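Local atomic coordinates of glycosyl hydrolase family 88 (Pedobacter heparinus, PDB entry 3WIW), a protein that hydrolyses unsaturated glucuronyl saccharides derived from heparin, acting as an unsaturated glucuronyl hydrolase of glycoside hydrolase family 88. Residues S302-S307 and D343-K348; D335-L340 and L382-R387. One frame throughout, in Å; residues are numbered along the deposited sequence. Where two conformers were deposited one is given.

Interaction 1 (S302-S307 and D343-K348)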
loop_
_atom_site.group_PDB
_atom_site.type_symbol
_atom_site.label_atom_id
_atom_site.label_comp_id
_atom_site.label_asym_id
_atom_site.label_seq_id
_atom_site.Cartn_x
_atom_site.Cartn_y
_atom_site.Cartn_z
ATOM N N SER A 302 6.460 -22.298 -2.950
ATOM C CA SER A 302 6.017 -21.102 -3.657
ATOM C C SER A 302 6.692 -19.848 -3.072
ATOM O O SER A 302 6.784 -19.707 -1.845
ATOM C CB SER A 302 4.509 -21.007 -3.513
ATOM O OG SER A 302 4.053 -19.782 -4.017
ATOM N N PRO A 303 7.155 -18.918 -3.937
ATOM C CA PRO A 303 7.699 -17.652 -3.413
ATOM C C PRO A 303 6.705 -16.916 -2.517
ATOM O O PRO A 303 5.501 -16.828 -2.828
ATOM C CB PRO A 303 7.964 -16.837 -4.679
ATOM C CG PRO A 303 8.201 -17.878 -5.724
ATOM C CD PRO A 303 7.266 -19.006 -5.398
ATOM N N ARG A 304 7.209 -16.393 -1.400
ATOM C CA ARG A 304 6.413 -15.542 -0.496
ATOM C C ARG A 304 6.397 -14.100 -0.977
ATOM O O ARG A 304 7.258 -13.682 -1.761
ATOM C CB ARG A 304 7.019 -15.558 0.911
ATOM C CG ARG A 304 7.238 -16.960 1.442
ATOM C CD ARG A 304 5.942 -17.795 1.436
ATOM N NE ARG A 304 6.153 -18.997 2.230
ATOM C CZ ARG A 304 6.141 -19.031 3.569
ATOM N NH1 ARG A 304 6.456 -20.156 4.223
ATOM N NH2 ARG A 304 5.857 -17.934 4.261
ATOM N N ASP A 305 5.436 -13.330 -0.495
ATOM C CA ASP A 305 5.392 -11.923 -0.869
ATOM C C ASP A 305 5.330 -11.071 0.392
ATOM O O ASP A 305 4.232 -10.827 0.972
ATOM C CB ASP A 305 4.186 -11.651 -1.781
ATOM C CG ASP A 305 4.110 -10.204 -2.232
ATOM O OD1 ASP A 305 5.158 -9.496 -2.164
ATOM O OD2 ASP A 305 3.014 -9.764 -2.664
ATOM N N ALA A 306 6.503 -10.593 0.805
ATOM C CA ALA A 306 6.595 -9.771 2.004
ATOM C C ALA A 306 5.723 -8.515 1.898
ATOM O O ALA A 306 5.180 -8.073 2.907
ATOM C CB ALA A 306 8.032 -9.382 2.296
ATOM N N SER A 307 5.577 -7.925 0.704
ATOM C CA SER A 307 4.798 -6.693 0.567
ATOM C C SER A 307 3.350 -6.943 0.984
ATOM O O SER A 307 2.751 -6.126 1.691
ATOM C CB SER A 307 4.897 -6.140 -0.858
ATOM O OG SER A 307 4.195 -6.927 -1.802
ATOM N N ASP A 343 15.889 -12.136 10.772
ATOM C CA ASP A 343 16.991 -12.166 9.820
ATOM C C ASP A 343 16.561 -12.560 8.420
ATOM O O ASP A 343 17.115 -12.076 7.448
ATOM C CB ASP A 343 18.045 -13.182 10.319
ATOM C CG ASP A 343 19.174 -13.435 9.308
ATOM O OD1 ASP A 343 19.063 -14.343 8.437
ATOM O OD2 ASP A 343 20.183 -12.702 9.371
ATOM N N GLU A 344 15.564 -13.436 8.329
ATOM C CA GLU A 344 15.092 -13.945 7.054
ATOM C C GLU A 344 14.533 -12.831 6.173
ATOM O O GLU A 344 14.712 -12.869 4.954
ATOM C CB GLU A 344 13.992 -14.967 7.309
ATOM C CG GLU A 344 13.456 -15.630 6.054
ATOM C CD GLU A 344 12.350 -16.641 6.359
ATOM O OE1 GLU A 344 11.943 -16.775 7.539
ATOM O OE2 GLU A 344 11.870 -17.303 5.416
ATOM N N TYR A 345 13.868 -11.837 6.780
ATOM C CA TYR A 345 13.193 -10.763 6.037
ATOM C C TYR A 345 13.795 -9.367 6.154
ATOM O O TYR A 345 13.635 -8.547 5.254
ATOM C CB TYR A 345 11.695 -10.722 6.377
ATOM C CG TYR A 345 10.947 -11.858 5.739
ATOM C CD1 TYR A 345 10.446 -11.747 4.448
ATOM C CD2 TYR A 345 10.778 -13.057 6.402
ATOM C CE1 TYR A 345 9.769 -12.788 3.839
ATOM C CE2 TYR A 345 10.095 -14.121 5.802
ATOM C CZ TYR A 345 9.617 -13.983 4.512
ATOM O OH TYR A 345 8.954 -15.008 3.881
ATOM N N LEU A 346 14.477 -9.097 7.259
ATOM C CA LEU A 346 14.975 -7.752 7.515
ATOM C C LEU A 346 16.441 -7.659 7.117
ATOM O O LEU A 346 17.295 -8.376 7.663
ATOM C CB LEU A 346 14.811 -7.400 8.998
ATOM C CG LEU A 346 15.291 -6.014 9.417
ATOM C CD1 LEU A 346 14.313 -4.965 8.898
ATOM C CD2 LEU A 346 15.410 -5.903 10.898
ATOM N N ALA A 347 16.746 -6.791 6.160
ATOM C CA ALA A 347 18.134 -6.601 5.721
ATOM C C ALA A 347 19.059 -6.183 6.857
ATOM O O ALA A 347 18.667 -5.434 7.759
ATOM C CB ALA A 347 18.167 -5.536 4.649
ATOM N N LYS A 348 20.310 -6.627 6.797
ATOM C CA LYS A 348 21.312 -6.122 7.728
ATOM C C LYS A 348 21.722 -4.721 7.316
ATOM O O LYS A 348 21.698 -4.396 6.127
ATOM C CB LYS A 348 22.532 -7.027 7.708
ATOM C CG LYS A 348 22.199 -8.379 8.228
ATOM C CD LYS A 348 23.344 -9.378 8.045
ATOM C CE LYS A 348 22.901 -10.789 8.406
ATOM N NZ LYS A 348 21.868 -11.361 7.476
#
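Ala306 and Tyr345 mark the closest backbone approach, their CA atoms 7.8 Å apart, a gap that no backbone bond spans and that side chains must fill. Residues 302-305 run extended into the first turn of helix 306-322, whereas 343-348 is an irregular loop following helix 327-340. Tyr345 does most of the bridging. With its CG beside the backbone N (chi1 -74°), the ring reaches across to 302-307, and the Ala306 methyl approaches it obliquely, CB lying 4.0 Å from Tyr345 CD1 and nearly as close to CE1. Alanine suits this spot: its one methyl meets the ring without pushing the helix start away. Farther out, the phenol OH of Tyr345 lies 3.6 Å from Arg304 CG and about as far from its CB, so the phenol meets the aliphatic base of the arginine, the two side chains crossing at about a right angle. The Arg304 chain bends at chi2 (-56°), and its NH2 pairs with Asp287. In the (alpha/alpha)6 barrel of this family, the contact thus joins the start of one helix to the loop leaving the next. Asp305 is the N-cap of helix 306-322: its OD1 accepts a weak capping bond from Ser307 N at 3.3 Å and also takes a shorter bond from Ser307 OG at 2.8 Å. Its other oxygen forms a salt bridge with Arg246, a predicted substrate-binding residue, which makes Asp305 a probable second-shell support for that arginine. Within the loop, Lys348 NZ reaches back to Asp343 OD2 at 2.9 Å, a salt bridge.

Interaction 2 (D335-L340 and L382-R387); sequences DILKTL and LEALKR
Ala384 and Leu385 meet Leu337 where two helices of the (alpha/alpha)6 barrel, 327-340 and 375-392, pack through apolar side chains. Along 382-387, Leu382 comes first; it points away from 335-340 and packs on Leu43 of helix 30-49 and on Thr81 and Tyr84 of helix 77-89, an apolar residue in a buried seam. Glu383 is buried, yet its carboxylate is well supplied with partners: OE1 bonds to Tyr84, while OE2 bonds to Tyr253 and Ser314. Ala384 faces the other helix, and its small methyl lets Leu337 come close, CB being 3.8 Å from Leu337 CD2. Leu385 follows, its CD2 4.2 Å from both Leu337 CD1 and Leu337 CD2, the two branched chains meeting at a slant; Leu32 and Trp31 of helix 30-49 lie against Leu385 and Leu337 respectively. The fork of Leu337, with CG beside its backbone N (chi1 -67°), thus presents both methyls to the leucine, while CD2 is the one that comes nearer to the alanine methyl. Last, Arg387 donates through NH2 to Ser314 O, and Glu383 OE2 lies over the face of its guanidinium, 3.6 Å from NH1, a long ion pair to which no N-H points.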
loop_
_atom_site.group_PDB
_atom_site.type_symbol
_atom_site.label_atom_id
_atom_site.label_comp_id
_atom_site.label_asym_id
_atom_site.label_seq_id
_atom_site.Cartn_x
_atom_site.Cartn_y
_atom_site.Cartn_z
ATOM N N ASP A 335 2.510 -11.036 14.967
ATOM C CA ASP A 335 3.238 -12.225 14.515
ATOM C C ASP A 335 3.853 -11.962 13.139
ATOM O O ASP A 335 5.004 -12.330 12.899
ATOM C CB ASP A 335 2.307 -13.429 14.422
ATOM C CG ASP A 335 1.884 -13.962 15.781
ATOM O OD1 ASP A 335 2.576 -13.691 16.795
ATOM O OD2 ASP A 335 0.851 -14.676 15.830
ATOM N N ILE A 336 3.113 -11.319 12.226
ATOM C CA ILE A 336 3.683 -10.989 10.930
ATOM C C ILE A 336 4.891 -10.089 11.125
ATOM O O ILE A 336 5.941 -10.303 10.505
ATOM C CB ILE A 336 2.680 -10.220 10.042
ATOM C CG1 ILE A 336 1.521 -11.127 9.604
ATOM C CG2 ILE A 336 3.397 -9.640 8.836
ATOM C CD1 ILE A 336 0.340 -10.332 9.005
ATOM N N LEU A 337 4.754 -9.059 11.955
ATOM C CA LEU A 337 5.861 -8.134 12.151
ATOM C C LEU A 337 7.099 -8.791 12.753
ATOM O O LEU A 337 8.229 -8.442 12.382
ATOM C CB LEU A 337 5.429 -6.915 12.973
ATOM C CG LEU A 337 4.422 -5.989 12.298
ATOM C CD1 LEU A 337 4.097 -4.867 13.269
ATOM C CD2 LEU A 337 4.990 -5.460 10.988
ATOM N N LYS A 338 6.901 -9.745 13.660
ATOM C CA LYS A 338 8.044 -10.459 14.196
ATOM C C LYS A 338 8.758 -11.249 13.100
ATOM O O LYS A 338 9.985 -11.278 13.071
ATOM C CB LYS A 338 7.622 -11.342 15.355
ATOM C CG LYS A 338 7.364 -10.530 16.608
ATOM C CD LYS A 338 6.743 -11.360 17.720
ATOM C CE LYS A 338 6.669 -10.553 18.999
ATOM N NZ LYS A 338 6.099 -11.331 20.122
ATOM N N THR A 339 8.014 -11.878 12.192
ATOM C CA THR A 339 8.633 -12.578 11.062
ATOM C C THR A 339 9.348 -11.618 10.103
ATOM O O THR A 339 10.494 -11.867 9.686
ATOM C CB THR A 339 7.604 -13.443 10.293
ATOM O OG1 THR A 339 7.043 -14.425 11.175
ATOM C CG2 THR A 339 8.268 -14.169 9.118
ATOM N N LEU A 340 8.680 -10.525 9.746
ATOM C CA LEU A 340 9.281 -9.541 8.853
ATOM C C LEU A 340 10.531 -8.902 9.438
ATOM O O LEU A 340 11.404 -8.470 8.689
ATOM C CB LEU A 340 8.274 -8.455 8.460
ATOM C CG LEU A 340 7.168 -8.923 7.517
ATOM C CD1 LEU A 340 6.303 -7.712 7.231
ATOM C CD2 LEU A 340 7.698 -9.487 6.187
ATOM N N LEU A 382 7.105 0.069 7.617
ATOM C CA LEU A 382 7.303 1.127 8.607
ATOM C C LEU A 382 5.963 1.692 9.086
ATOM O O LEU A 382 5.828 2.050 10.269
ATOM C CB LEU A 382 8.231 2.242 8.110
ATOM C CG LEU A 382 9.680 1.821 7.853
ATOM C CD1 LEU A 382 10.536 3.062 7.737
ATOM C CD2 LEU A 382 10.225 0.902 8.954
ATOM N N GLU A 383 4.961 1.757 8.214
ATOM C CA GLU A 383 3.639 2.212 8.651
ATOM C C GLU A 383 3.115 1.287 9.743
ATOM O O GLU A 383 2.608 1.740 10.779
ATOM C CB GLU A 383 2.687 2.230 7.477
ATOM C CG GLU A 383 1.364 2.890 7.801
ATOM C CD GLU A 383 0.475 2.851 6.599
ATOM O OE1 GLU A 383 0.482 3.833 5.839
ATOM O OE2 GLU A 383 -0.205 1.821 6.372
ATOM N N ALA A 384 3.292 -0.022 9.540
ATOM C CA ALA A 384 2.861 -1.001 10.532
ATOM C C ALA A 384 3.634 -0.867 11.858
ATOM O O ALA A 384 3.045 -0.942 12.948
ATOM C CB ALA A 384 2.982 -2.421 9.957
ATOM N N LEU A 385 4.947 -0.649 11.774
ATOM C CA LEU A 385 5.737 -0.426 12.982
ATOM C C LEU A 385 5.237 0.805 13.746
ATOM O O LEU A 385 5.140 0.786 14.970
ATOM C CB LEU A 385 7.221 -0.237 12.671
ATOM C CG LEU A 385 7.968 -1.420 12.059
ATOM C CD1 LEU A 385 9.463 -1.192 12.112
ATOM C CD2 LEU A 385 7.637 -2.729 12.751
ATOM N N LYS A 386 4.930 1.880 13.037
ATOM C CA LYS A 386 4.421 3.081 13.683
ATOM C C LYS A 386 3.059 2.800 14.348
ATOM O O LYS A 386 2.833 3.202 15.489
ATOM C CB LYS A 386 4.311 4.216 12.664
ATOM C CG LYS A 386 4.031 5.561 13.287
ATOM C CD LYS A 386 4.044 6.705 12.264
ATOM C CE LYS A 386 2.958 6.524 11.213
ATOM N NZ LYS A 386 2.494 7.851 10.685
ATOM N N ARG A 387 2.162 2.095 13.654
ATOM C CA ARG A 387 0.863 1.753 14.237
ATOM C C ARG A 387 0.996 0.851 15.469
ATOM O O ARG A 387 0.311 1.036 16.488
ATOM C CB ARG A 387 -0.054 1.118 13.184
ATOM C CG ARG A 387 -0.486 2.085 12.125
ATOM C CD ARG A 387 -1.261 1.404 10.997
ATOM N NE ARG A 387 -1.705 2.387 10.008
ATOM C CZ ARG A 387 -2.615 2.155 9.065
ATOM N NH1 ARG A 387 -2.985 3.148 8.251
ATOM N NH2 ARG A 387 -3.164 0.947 8.934
#

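Overall arrangement
The two interactions lie on the same side of the chain's centre, their own centres about 13 Å apart, and their segments alternate in sequence: 302-307, 335-340, 343-348, 382-387. Helices 306-322 and 327-340 are consecutive, and the loop of interaction 1 leaves the second of them just after the helical segment of interaction 2. They therefore touch directly: Leu340 CD2 packs on Ala306 CB at 3.9 Å, and Leu340 O lies 3.2 Å from Tyr345 CB. Helix 375-392, the last helix of the chain, supplies the other side of interaction 2. Interaction 2 is thus a helix-to-helix contact, while interaction 1 ties the loop after helix 327-340 to the start of helix 306-322, nearer to the predicted substrate-binding Arg246.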